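Local coordinates for protein deoxyribodipyrimidine photo-lyase (Oryza sativa Japonica Group, PDB 3UMV) that uses light energy and a bound FAD to split cyclobutane pyrimidine dimers in UV-damaged DNA back into separate pyrimidines, at residues D52-L57 against S294-A299; E251-S256 against S282-Y287; D258-K263 against D314-E319. One frame throughout, in Å; residues are numbered along the deposited sequence.

Contact 1 (D52-L57 against S294-A299)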
loop_
_atom_site.group_PDB
_atom_site.type_symbol
_atom_site.label_atom_id
_atom_site.label_comp_id
_atom_site.label_asym_id
_atom_site.label_seq_id
_atom_site.Cartn_x
_atom_site.Cartn_y
_atom_site.Cartn_z
ATOM N N ASP A 52 16.144 5.596 0.195
ATOM C CA ASP A 52 15.299 5.803 -0.986
ATOM C C ASP A 52 13.960 6.481 -0.644
ATOM O O ASP A 52 12.903 6.112 -1.177
ATOM C CB ASP A 52 15.010 4.457 -1.655
ATOM C CG ASP A 52 16.273 3.728 -2.067
ATOM O OD1 ASP A 52 16.278 2.478 -2.036
ATOM O OD2 ASP A 52 17.262 4.409 -2.420
ATOM N N ASN A 53 14.017 7.498 0.205
ATOM C CA ASN A 53 12.809 8.139 0.698
ATOM C C ASN A 53 12.843 9.640 0.383
ATOM O O ASN A 53 13.532 10.398 1.050
ATOM C CB ASN A 53 12.681 7.880 2.205
ATOM C CG ASN A 53 11.408 8.460 2.790
ATOM O OD1 ASN A 53 10.906 9.471 2.311
ATOM N ND2 ASN A 53 10.880 7.819 3.825
ATOM N N TRP A 54 12.103 10.066 -0.639
ATOM C CA TRP A 54 12.177 11.470 -1.060
ATOM C C TRP A 54 11.719 12.451 0.003
ATOM O O TRP A 54 12.179 13.586 0.021
ATOM C CB TRP A 54 11.412 11.737 -2.359
ATOM C CG TRP A 54 12.032 11.121 -3.586
ATOM C CD1 TRP A 54 11.464 10.189 -4.410
ATOM C CD2 TRP A 54 13.333 11.393 -4.125
ATOM N NE1 TRP A 54 12.329 9.865 -5.428
ATOM C CE2 TRP A 54 13.491 10.572 -5.266
ATOM C CE3 TRP A 54 14.387 12.227 -3.740
ATOM C CZ2 TRP A 54 14.654 10.588 -6.048
ATOM C CZ3 TRP A 54 15.554 12.234 -4.513
ATOM C CH2 TRP A 54 15.666 11.421 -5.655
ATOM N N ALA A 55 10.818 12.024 0.884
ATOM C CA ALA A 55 10.304 12.934 1.896
ATOM C C ALA A 55 11.401 13.203 2.920
ATOM O O ALA A 55 11.637 14.343 3.299
ATOM C CB ALA A 55 9.064 12.361 2.556
ATOM N N LEU A 56 12.099 12.146 3.333
ATOM C CA LEU A 56 13.212 12.289 4.260
ATOM C C LEU A 56 14.361 13.108 3.629
ATOM O O LEU A 56 14.919 13.999 4.265
ATOM C CB LEU A 56 13.711 10.911 4.708
ATOM C CG LEU A 56 14.946 10.939 5.610
ATOM C CD1 LEU A 56 14.644 11.746 6.862
ATOM C CD2 LEU A 56 15.405 9.520 5.960
ATOM N N LEU A 57 14.692 12.806 2.374
ATOM C CA LEU A 57 15.727 13.540 1.634
ATOM C C LEU A 57 15.397 15.029 1.565
ATOM O O LEU A 57 16.270 15.876 1.759
ATOM C CB LEU A 57 15.886 12.969 0.219
ATOM C CG LEU A 57 16.644 11.645 0.117
ATOM C CD1 LEU A 57 16.440 10.994 -1.245
ATOM C CD2 LEU A 57 18.117 11.880 0.383
ATOM N N SER A 294 11.229 1.226 -1.409
ATOM C CA SER A 294 10.745 2.206 -2.369
ATOM C C SER A 294 10.334 1.512 -3.674
ATOM O O SER A 294 11.074 0.673 -4.192
ATOM C CB SER A 294 11.884 3.200 -2.640
ATOM O OG SER A 294 11.698 3.878 -3.869
ATOM N N ALA A 295 9.169 1.846 -4.222
ATOM C CA ALA A 295 8.781 1.279 -5.519
ATOM C C ALA A 295 9.751 1.737 -6.610
ATOM O O ALA A 295 10.020 0.991 -7.547
ATOM C CB ALA A 295 7.373 1.668 -5.890
ATOM N N GLN A 296 10.239 2.973 -6.482
ATOM C CA GLN A 296 11.247 3.527 -7.386
ATOM C C GLN A 296 12.541 2.709 -7.309
ATOM O O GLN A 296 13.126 2.374 -8.344
ATOM C CB GLN A 296 11.489 5.009 -7.054
ATOM C CG GLN A 296 12.480 5.722 -7.957
ATOM C CD GLN A 296 12.362 7.235 -7.862
ATOM O OE1 GLN A 296 11.344 7.775 -7.405
ATOM N NE2 GLN A 296 13.404 7.928 -8.283
ATOM N N ARG A 297 12.974 2.362 -6.095
ATOM C CA ARG A 297 14.090 1.418 -5.945
ATOM C C ARG A 297 13.854 0.110 -6.712
ATOM O O ARG A 297 14.760 -0.393 -7.389
ATOM C CB ARG A 297 14.342 1.096 -4.466
ATOM C CG ARG A 297 15.309 -0.068 -4.247
ATOM C CD ARG A 297 16.627 0.194 -4.963
ATOM N NE ARG A 297 17.215 1.464 -4.559
ATOM C CZ ARG A 297 18.160 2.112 -5.229
ATOM N NH1 ARG A 297 18.615 3.266 -4.763
ATOM N NH2 ARG A 297 18.644 1.614 -6.363
ATOM N N CYS A 298 12.654 -0.458 -6.588
ATOM C CA CYS A 298 12.351 -1.724 -7.256
ATOM C C CYS A 298 12.406 -1.547 -8.779
ATOM O O CYS A 298 12.920 -2.411 -9.503
ATOM C CB CYS A 298 10.969 -2.233 -6.834
ATOM S SG CYS A 298 10.862 -2.732 -5.110
ATOM N N ALA A 299 11.864 -0.428 -9.256
ATOM C CA ALA A 299 11.893 -0.101 -10.682
ATOM C C ALA A 299 13.320 0.097 -11.210
ATOM O O ALA A 299 13.653 -0.395 -12.282
ATOM C CB ALA A 299 11.060 1.146 -10.953
HETATM O O HOH W 1 14.070 1.263 -0.768
#
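D52 and R297 form a two-pronged salt bridge between the alpha/beta domain of the photolyase and its helical, FAD-binding part. The guanidinium comes side-on and gives one nitrogen to each carboxylate oxygen: R297 NE donates to D52 OD1 and R297 NH1 to D52 OD2, both at 2.9 Å and nearly straight. Both oxygens lie near the guanidinium plane, but the carboxylate is turned 45° against it and receives its donors from above its own plane. Bends at chi2 and chi3 of R297 turn the chain back on itself, bringing NE to the oxygen that CB and CG already lie against. This is the side nearer solvent, partly exposed, where a water donates to D52 OD1 (2.8 Å) and accepts from S294 N (2.9 Å). The charged pair suits such a border, and R297 NH2 also bridges to E202 and E301.

The tight side is buried. S294 is small enough for its CB to come within 3.5 Å of D52 CB, while its OG caps helix 295-305 by accepting from R297 N. Beside it W54 NE1 donates to Q296 OE1 at 3.0 Å; the oxygen sits in the ring plane at the indole edge, whereas the donor stands above the amide's carbonyl plane. With CG anti to the backbone N (chi1 -178°) and the rest extended, Q296 reaches across to the indole, and its NE2 is satisfied by V201 O.

N53 caps helix 54-66, its OD1 accepting from L56 N. That helix lays A55 and L56 on Y42 of strand 40-44 and W54 on V166 of strand 162-166, with F203 stacked on the indole; across the interface, helix 295-305 rests on helix 310-333 through A295, C298 and A299.

Contact 2 (E251-S256 against S282-Y287); sequences EALLGS and SGLSPY. With FAD (flavin-adenine dinucleotide), chain I.
A252 and L253, near the end of helix 246-254, press on Y287 and L284 in the helical FAD-binding domain, just behind an ST turn that holds the cofactor's diphosphate. A252 points its methyl at the tyrosine, and CB approaches Y287 CE1 obliquely at 3.8 Å; a side chain this small lets the ring lie close to the helix. With CG of Y287 anti to its carbonyl carbon (chi1 -58°), the ring leans toward helix 246-254, and its hydroxyl is taken up by E243 O. The two leucines cross obliquely, L253 CD1 touching L284 CD1 at 4.0 Å, and their branched ends suit a buried seam that has no hydrogen bond across it.

Packing here backs the loop that faces FAD. G283, whose positive phi a glycine adopts easily, offers its N to FAD O2P at 2.9 Å, and S285 N reaches FAD O1P at the same length, while S285 OG is bonded to D427. A serine suits the turn because its hydroxyl works both ways: S282 OG donates to FAD O2A at 2.8 Å and accepts from L284 N at 3.1 Å.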
loop_
_atom_site.group_PDB
_atom_site.type_symbol
_atom_site.label_atom_id
_atom_site.label_comp_id
_atom_site.label_asym_id
_atom_site.label_seq_id
_atom_site.Cartn_x
_atom_site.Cartn_y
_atom_site.Cartn_z
ATOM N N GLU A 251 16.380 -7.818 0.608
ATOM C CA GLU A 251 16.696 -9.233 0.405
ATOM C C GLU A 251 15.650 -9.921 -0.482
ATOM O O GLU A 251 16.000 -10.758 -1.317
ATOM C CB GLU A 251 16.849 -9.951 1.752
ATOM C CG GLU A 251 17.178 -11.442 1.655
ATOM C CD GLU A 251 18.625 -11.713 1.261
ATOM O OE1 GLU A 251 18.920 -12.859 0.849
ATOM O OE2 GLU A 251 19.466 -10.790 1.366
ATOM N N ALA A 252 14.372 -9.562 -0.313
ATOM C CA ALA A 252 13.299 -10.129 -1.135
ATOM C C ALA A 252 13.435 -9.696 -2.593
ATOM O O ALA A 252 13.134 -10.455 -3.516
ATOM C CB ALA A 252 11.930 -9.717 -0.598
ATOM N N LEU A 253 13.877 -8.463 -2.794
ATOM C CA LEU A 253 14.100 -7.947 -4.138
ATOM C C LEU A 253 15.390 -8.482 -4.759
ATOM O O LEU A 253 15.369 -8.961 -5.888
ATOM C CB LEU A 253 14.140 -6.416 -4.127
ATOM C CG LEU A 253 14.323 -5.749 -5.493
ATOM C CD1 LEU A 253 13.053 -5.860 -6.314
ATOM C CD2 LEU A 253 14.744 -4.290 -5.345
ATOM N N LEU A 254 16.496 -8.409 -4.015
ATOM C CA LEU A 254 17.845 -8.555 -4.596
ATOM C C LEU A 254 18.723 -9.643 -3.984
ATOM O O LEU A 254 19.869 -9.815 -4.402
ATOM C CB LEU A 254 18.617 -7.235 -4.492
ATOM C CG LEU A 254 18.160 -5.984 -5.235
ATOM C CD1 LEU A 254 19.033 -4.806 -4.847
ATOM C CD2 LEU A 254 18.183 -6.207 -6.734
ATOM N N GLY A 255 18.212 -10.365 -2.996
ATOM C CA GLY A 255 19.004 -11.364 -2.303
ATOM C C GLY A 255 19.637 -12.380 -3.238
ATOM O O GLY A 255 19.009 -12.839 -4.182
ATOM N N SER A 256 20.885 -12.742 -2.969
ATOM C CA SER A 256 21.599 -13.660 -3.847
ATOM C C SER A 256 20.947 -15.037 -3.885
ATOM O O SER A 256 20.906 -15.682 -4.930
ATOM C CB SER A 256 23.066 -13.780 -3.423
ATOM O OG SER A 256 23.176 -14.334 -2.125
ATOM N N SER A 282 6.558 -11.595 -7.078
ATOM C CA SER A 282 7.695 -10.956 -6.408
ATOM C C SER A 282 7.639 -11.081 -4.879
ATOM O O SER A 282 8.674 -11.134 -4.224
ATOM C CB SER A 282 7.831 -9.479 -6.805
ATOM O OG SER A 282 6.845 -8.671 -6.166
ATOM N N GLY A 283 6.433 -11.121 -4.313
ATOM C CA GLY A 283 6.275 -11.109 -2.868
ATOM C C GLY A 283 6.617 -9.746 -2.272
ATOM O O GLY A 283 6.943 -9.626 -1.086
ATOM N N LEU A 284 6.531 -8.712 -3.104
ATOM C CA LEU A 284 6.938 -7.364 -2.707
ATOM C C LEU A 284 5.847 -6.539 -2.046
ATOM O O LEU A 284 6.151 -5.597 -1.315
ATOM C CB LEU A 284 7.491 -6.584 -3.904
ATOM C CG LEU A 284 8.865 -7.021 -4.400
ATOM C CD1 LEU A 284 9.174 -6.287 -5.694
ATOM C CD2 LEU A 284 9.921 -6.722 -3.335
ATOM N N SER A 285 4.586 -6.879 -2.303
ATOM C CA SER A 285 3.486 -6.022 -1.836
ATOM C C SER A 285 3.466 -5.754 -0.323
ATOM O O SER A 285 3.096 -4.667 0.106
ATOM C CB SER A 285 2.135 -6.553 -2.312
ATOM O OG SER A 285 1.829 -7.805 -1.725
ATOM N N PRO A 286 3.862 -6.727 0.500
ATOM C CA PRO A 286 3.845 -6.383 1.930
ATOM C C PRO A 286 4.783 -5.209 2.219
ATOM O O PRO A 286 4.423 -4.221 2.858
ATOM C CB PRO A 286 4.353 -7.655 2.609
ATOM C CG PRO A 286 4.087 -8.756 1.617
ATOM C CD PRO A 286 4.222 -8.141 0.258
ATOM N N TYR A 287 5.998 -5.315 1.691
ATOM C CA TYR A 287 7.008 -4.278 1.836
ATOM C C TYR A 287 6.623 -2.943 1.184
ATOM O O TYR A 287 6.833 -1.884 1.761
ATOM C CB TYR A 287 8.322 -4.798 1.266
ATOM C CG TYR A 287 8.781 -6.071 1.946
ATOM C CD1 TYR A 287 8.870 -7.278 1.246
ATOM C CD2 TYR A 287 9.168 -6.061 3.277
ATOM C CE1 TYR A 287 9.296 -8.447 1.881
ATOM C CE2 TYR A 287 9.595 -7.217 3.908
ATOM C CZ TYR A 287 9.675 -8.398 3.209
ATOM O OH TYR A 287 10.113 -9.532 3.857
HETATM P PA FAD I . 3.554 -9.023 -8.307
HETATM O O1A FAD I . 2.853 -9.703 -9.443
HETATM O O2A FAD I . 4.970 -9.476 -8.084
HETATM O O5B FAD I . 3.483 -7.443 -8.554
HETATM C C5B FAD I . 4.511 -6.573 -8.133
HETATM C C4B FAD I . 3.906 -5.254 -7.641
HETATM O O4B FAD I . 3.130 -4.617 -8.644
HETATM C C3B FAD I . 2.941 -5.469 -6.491
HETATM O O3B FAD I . 3.616 -5.565 -5.259
HETATM C C2B FAD I . 2.113 -4.220 -6.569
HETATM O O2B FAD I . 2.850 -3.130 -6.049
HETATM C C1B FAD I . 1.999 -4.012 -8.057
HETATM N N9A FAD I . 0.761 -4.615 -8.581
HETATM C C8A FAD I . 0.596 -5.866 -9.112
HETATM N N7A FAD I . -0.702 -5.991 -9.474
HETATM C C5A FAD I . -1.364 -4.841 -9.164
HETATM C C6A FAD I . -2.686 -4.402 -9.305
HETATM N N6A FAD I . -3.609 -5.128 -9.935
HETATM N N1A FAD I . -3.037 -3.139 -8.883
HETATM C C2A FAD I . -2.088 -2.310 -8.333
HETATM N N3A FAD I . -0.788 -2.743 -8.189
HETATM C C4A FAD I . -0.438 -3.979 -8.610
HETATM N N1 FAD I . -2.718 -5.009 -3.980
HETATM C C2 FAD I . -2.225 -4.508 -2.811
HETATM O O2 FAD I . -1.080 -4.055 -2.823
HETATM N N3 FAD I . -3.004 -4.493 -1.667
HETATM C C4 FAD I . -4.290 -5.003 -1.687
HETATM O O4 FAD I . -4.981 -4.993 -0.662
HETATM C C4X FAD I . -4.787 -5.500 -2.885
HETATM N N5 FAD I . -6.053 -6.032 -2.968
HETATM C C5X FAD I . -6.537 -6.504 -4.172
HETATM C C6 FAD I . -7.840 -7.014 -4.253
HETATM C C7 FAD I . -8.331 -7.497 -5.469
HETATM C C7M FAD I . -9.740 -8.027 -5.532
HETATM C C8 FAD I . -7.507 -7.473 -6.598
HETATM C C8M FAD I . -7.975 -7.980 -7.929
HETATM C C9 FAD I . -6.217 -6.978 -6.502
HETATM C C9A FAD I . -5.736 -6.493 -5.299
HETATM N N10 FAD I . -4.448 -6.005 -5.214
HETATM C C10 FAD I . -3.997 -5.508 -4.015
HETATM C "C1'" FAD I . -3.518 -5.971 -6.419
HETATM C "C2'" FAD I . -2.639 -7.251 -6.583
HETATM O "O2'" FAD I . -3.364 -8.482 -6.484
HETATM C "C3'" FAD I . -1.455 -7.327 -5.601
HETATM O "O3'" FAD I . -0.747 -6.116 -5.638
HETATM C "C4'" FAD I . -0.480 -8.465 -5.914
HETATM O "O4'" FAD I . -1.163 -9.703 -5.879
HETATM C "C5'" FAD I . 0.650 -8.418 -4.886
HETATM O "O5'" FAD I . 1.487 -9.549 -4.875
HETATM P P FAD I . 2.994 -9.412 -5.411
HETATM O O1P FAD I . 3.696 -8.242 -4.750
HETATM O O2P FAD I . 3.715 -10.719 -5.201
HETATM O O3P FAD I . 2.641 -9.187 -6.968
#

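Contact 3 (D258-K263 against D314-E319). With FAD (flavin-adenine dinucleotide), chain I.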
loop_
_atom_site.group_PDB
_atom_site.type_symbol
_atom_site.label_atom_id
_atom_site.label_comp_id
_atom_site.label_asym_id
_atom_site.label_seq_id
_atom_site.Cartn_x
_atom_site.Cartn_y
_atom_site.Cartn_z
ATOM N N ASP A 258 17.597 -16.135 -3.102
ATOM C CA ASP A 258 16.272 -16.280 -3.688
ATOM C C ASP A 258 15.589 -14.943 -3.971
ATOM O O ASP A 258 14.363 -14.870 -3.998
ATOM C CB ASP A 258 15.380 -17.138 -2.784
ATOM C CG ASP A 258 14.188 -17.725 -3.523
ATOM O OD1 ASP A 258 13.054 -17.624 -3.003
ATOM O OD2 ASP A 258 14.385 -18.296 -4.619
ATOM N N GLY A 259 16.378 -13.891 -4.179
ATOM C CA GLY A 259 15.825 -12.591 -4.525
ATOM C C GLY A 259 14.950 -12.685 -5.766
ATOM O O GLY A 259 15.172 -13.549 -6.618
ATOM N N PHE A 260 13.947 -11.815 -5.869
ATOM C CA PHE A 260 13.072 -11.840 -7.035
ATOM C C PHE A 260 13.852 -11.546 -8.328
ATOM O O PHE A 260 13.786 -12.309 -9.293
ATOM C CB PHE A 260 11.910 -10.851 -6.864
ATOM C CG PHE A 260 11.009 -10.757 -8.069
ATOM C CD1 PHE A 260 10.268 -11.851 -8.484
ATOM C CD2 PHE A 260 10.917 -9.573 -8.791
ATOM C CE1 PHE A 260 9.447 -11.775 -9.591
ATOM C CE2 PHE A 260 10.098 -9.483 -9.904
ATOM C CZ PHE A 260 9.346 -10.583 -10.302
ATOM N N LEU A 261 14.594 -10.445 -8.343
ATOM C CA LEU A 261 15.241 -10.017 -9.583
ATOM C C LEU A 261 16.455 -10.864 -9.890
ATOM O O LEU A 261 16.867 -10.974 -11.042
ATOM C CB LEU A 261 15.635 -8.544 -9.539
ATOM C CG LEU A 261 14.448 -7.590 -9.546
ATOM C CD1 LEU A 261 14.971 -6.164 -9.575
ATOM C CD2 LEU A 261 13.523 -7.875 -10.727
ATOM N N THR A 262 17.016 -11.476 -8.855
ATOM C CA THR A 262 18.197 -12.304 -9.036
ATOM C C THR A 262 17.873 -13.734 -9.458
ATOM O O THR A 262 18.602 -14.318 -10.257
ATOM C CB THR A 262 19.096 -12.304 -7.780
ATOM O OG1 THR A 262 18.290 -12.485 -6.613
ATOM C CG2 THR A 262 19.836 -10.982 -7.655
ATOM N N LYS A 263 16.770 -14.286 -8.952
ATOM C CA LYS A 263 16.513 -15.719 -9.096
ATOM C C LYS A 263 15.139 -16.120 -9.645
ATOM O O LYS A 263 14.920 -17.293 -9.947
ATOM C CB LYS A 263 16.758 -16.422 -7.753
ATOM C CG LYS A 263 18.230 -16.589 -7.392
ATOM C CD LYS A 263 18.867 -17.708 -8.217
ATOM C CE LYS A 263 20.241 -18.091 -7.691
ATOM N NZ LYS A 263 21.265 -17.045 -7.965
ATOM N N ASP A 314 9.680 -6.012 -18.463
ATOM C CA ASP A 314 8.655 -5.093 -18.956
ATOM C C ASP A 314 7.297 -5.334 -18.276
ATOM O O ASP A 314 6.610 -4.390 -17.885
ATOM C CB ASP A 314 8.520 -5.192 -20.479
ATOM C CG ASP A 314 9.695 -4.551 -21.216
ATOM O OD1 ASP A 314 9.656 -4.479 -22.468
ATOM O OD2 ASP A 314 10.646 -4.106 -20.542
ATOM N N ALA A 315 6.923 -6.602 -18.130
ATOM C CA ALA A 315 5.650 -6.957 -17.522
ATOM C C ALA A 315 5.626 -6.609 -16.033
ATOM O O ALA A 315 4.634 -6.096 -15.520
ATOM C CB ALA A 315 5.369 -8.435 -17.738
ATOM N N PHE A 316 6.727 -6.885 -15.346
ATOM C CA PHE A 316 6.891 -6.507 -13.945
ATOM C C PHE A 316 6.739 -4.991 -13.745
ATOM O O PHE A 316 5.964 -4.546 -12.903
ATOM C CB PHE A 316 8.249 -6.982 -13.438
ATOM C CG PHE A 316 8.535 -6.610 -12.005
ATOM C CD1 PHE A 316 9.615 -5.801 -11.695
ATOM C CD2 PHE A 316 7.731 -7.075 -10.973
ATOM C CE1 PHE A 316 9.899 -5.458 -10.380
ATOM C CE2 PHE A 316 8.013 -6.739 -9.650
ATOM C CZ PHE A 316 9.098 -5.919 -9.362
ATOM N N LEU A 317 7.478 -4.211 -14.526
ATOM C CA LEU A 317 7.397 -2.751 -14.481
ATOM C C LEU A 317 5.981 -2.222 -14.764
ATOM O O LEU A 317 5.581 -1.202 -14.212
ATOM C CB LEU A 317 8.415 -2.142 -15.449
ATOM C CG LEU A 317 9.874 -2.163 -14.974
ATOM C CD1 LEU A 317 10.846 -1.883 -16.135
ATOM C CD2 LEU A 317 10.079 -1.183 -13.821
ATOM N N GLU A 318 5.234 -2.895 -15.637
ATOM C CA GLU A 318 3.846 -2.504 -15.907
ATOM C C GLU A 318 2.979 -2.618 -14.637
ATOM O O GLU A 318 2.179 -1.721 -14.319
ATOM C CB GLU A 318 3.269 -3.337 -17.067
ATOM C CG GLU A 318 1.755 -3.214 -17.286
ATOM C CD GLU A 318 1.315 -1.839 -17.797
ATOM O OE1 GLU A 318 0.111 -1.516 -17.667
ATOM O OE2 GLU A 318 2.164 -1.089 -18.327
ATOM N N GLU A 319 3.142 -3.709 -13.900
ATOM C CA GLU A 319 2.343 -3.903 -12.687
ATOM C C GLU A 319 2.884 -3.017 -11.568
ATOM O O GLU A 319 2.127 -2.339 -10.858
ATOM C CB GLU A 319 2.338 -5.381 -12.265
ATOM C CG GLU A 319 1.999 -6.361 -13.391
ATOM C CD GLU A 319 0.578 -6.213 -13.907
ATOM O OE1 GLU A 319 -0.370 -6.232 -13.087
ATOM O OE2 GLU A 319 0.404 -6.081 -15.136
HETATM P PA FAD I . 3.554 -9.023 -8.307
HETATM O O1A FAD I . 2.853 -9.703 -9.443
HETATM O O2A FAD I . 4.970 -9.476 -8.084
HETATM O O5B FAD I . 3.483 -7.443 -8.554
HETATM C C5B FAD I . 4.511 -6.573 -8.133
HETATM C C4B FAD I . 3.906 -5.254 -7.641
HETATM O O4B FAD I . 3.130 -4.617 -8.644
HETATM C C3B FAD I . 2.941 -5.469 -6.491
HETATM O O3B FAD I . 3.616 -5.565 -5.259
HETATM C C2B FAD I . 2.113 -4.220 -6.569
HETATM O O2B FAD I . 2.850 -3.130 -6.049
HETATM C C1B FAD I . 1.999 -4.012 -8.057
HETATM N N9A FAD I . 0.761 -4.615 -8.581
HETATM C C8A FAD I . 0.596 -5.866 -9.112
HETATM N N7A FAD I . -0.702 -5.991 -9.474
HETATM C C5A FAD I . -1.364 -4.841 -9.164
HETATM C C6A FAD I . -2.686 -4.402 -9.305
HETATM N N6A FAD I . -3.609 -5.128 -9.935
HETATM N N1A FAD I . -3.037 -3.139 -8.883
HETATM C C2A FAD I . -2.088 -2.310 -8.333
HETATM N N3A FAD I . -0.788 -2.743 -8.189
HETATM C C4A FAD I . -0.438 -3.979 -8.610
HETATM N N1 FAD I . -2.718 -5.009 -3.980
HETATM C C2 FAD I . -2.225 -4.508 -2.811
HETATM O O2 FAD I . -1.080 -4.055 -2.823
HETATM N N3 FAD I . -3.004 -4.493 -1.667
HETATM C C4 FAD I . -4.290 -5.003 -1.687
HETATM O O4 FAD I . -4.981 -4.993 -0.662
HETATM C C4X FAD I . -4.787 -5.500 -2.885
HETATM N N5 FAD I . -6.053 -6.032 -2.968
HETATM C C5X FAD I . -6.537 -6.504 -4.172
HETATM C C6 FAD I . -7.840 -7.014 -4.253
HETATM C C7 FAD I . -8.331 -7.497 -5.469
HETATM C C7M FAD I . -9.740 -8.027 -5.532
HETATM C C8 FAD I . -7.507 -7.473 -6.598
HETATM C C8M FAD I . -7.975 -7.980 -7.929
HETATM C C9 FAD I . -6.217 -6.978 -6.502
HETATM C C9A FAD I . -5.736 -6.493 -5.299
HETATM N N10 FAD I . -4.448 -6.005 -5.214
HETATM C C10 FAD I . -3.997 -5.508 -4.015
HETATM C "C1'" FAD I . -3.518 -5.971 -6.419
HETATM C "C2'" FAD I . -2.639 -7.251 -6.583
HETATM O "O2'" FAD I . -3.364 -8.482 -6.484
HETATM C "C3'" FAD I . -1.455 -7.327 -5.601
HETATM O "O3'" FAD I . -0.747 -6.116 -5.638
HETATM C "C4'" FAD I . -0.480 -8.465 -5.914
HETATM O "O4'" FAD I . -1.163 -9.703 -5.879
HETATM C "C5'" FAD I . 0.650 -8.418 -4.886
HETATM O "O5'" FAD I . 1.487 -9.549 -4.875
HETATM P P FAD I . 2.994 -9.412 -5.411
HETATM O O1P FAD I . 3.696 -8.242 -4.750
HETATM O O2P FAD I . 3.715 -10.719 -5.201
HETATM O O3P FAD I . 2.641 -9.187 -6.968
#
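F260 and F316 reach each other because each swings its CG anti to its own backbone N, at chi1 176° and 179°, which carries the rings out from helices 260-263 and 310-333 into the space between them. The two side chains run antiparallel, each passing alongside the other. The CE2 corner of F260 stands over one face of the F316 ring, 3.4 Å above its plane and shifted toward the rim, with F316 CE2 and CD2 as its nearest atoms. With centroids 4.8 Å apart and planes at 51°, the pair is oblique. L261 adds a looser touch, its CD2 lying 4.4 Å from F316 CE1.

A phenylalanine suits the place of F316 because the ring has several neighbours to fill against: S282 and L284 of the phosphate-binding loop, A302 of helix 295-305, and the cofactor itself, whose C5B lies 3.8 Å from F316 CE2. An alanine here would remove the surface on which F260 CE2 rests and would probably leave a gap beside the adenosine ribose of FAD, with the F260 ring freer to turn.

One turn on from F316, E319 belongs to the FAD pocket. Its backbone O approaches FAD C1B at 3.3 Å, and its CB lies 3.6 Å from FAD C8A, beside the adenine end.

No hydrogen bond joins the two segments. Dispersion and the fit of carbon surfaces hold them together. F316 meets the adenosine half of FAD through ring carbons, and E319 through its backbone O and CB, consistent with a wall that shapes the pocket while polar groups elsewhere grip the phosphates.

In the fold
Contacts 2 and 3 adjoin beside FAD, their centres about 9 Å apart: A252 O lies 2.8 Å from F260 N, a probable hydrogen bond, and S282 CA packs on F260 CD1. What faces the cofactor is 282-285, which binds the diphosphate, and F316 and E319, which lie against the adenosine half. Contact 1 lies farther off, its centre about 15 Å from that of contact 2 and 17 Å from that of contact 3, with the S294 side chain about 11 Å from FAD. Helix 295-305 ties it in: C298 SG packs on L284 CD1 (4.0 Å), and A299 CA on L317 CD2 (3.8 Å). The interdomain salt bridge is thus joined to the cofactor site through packed helices.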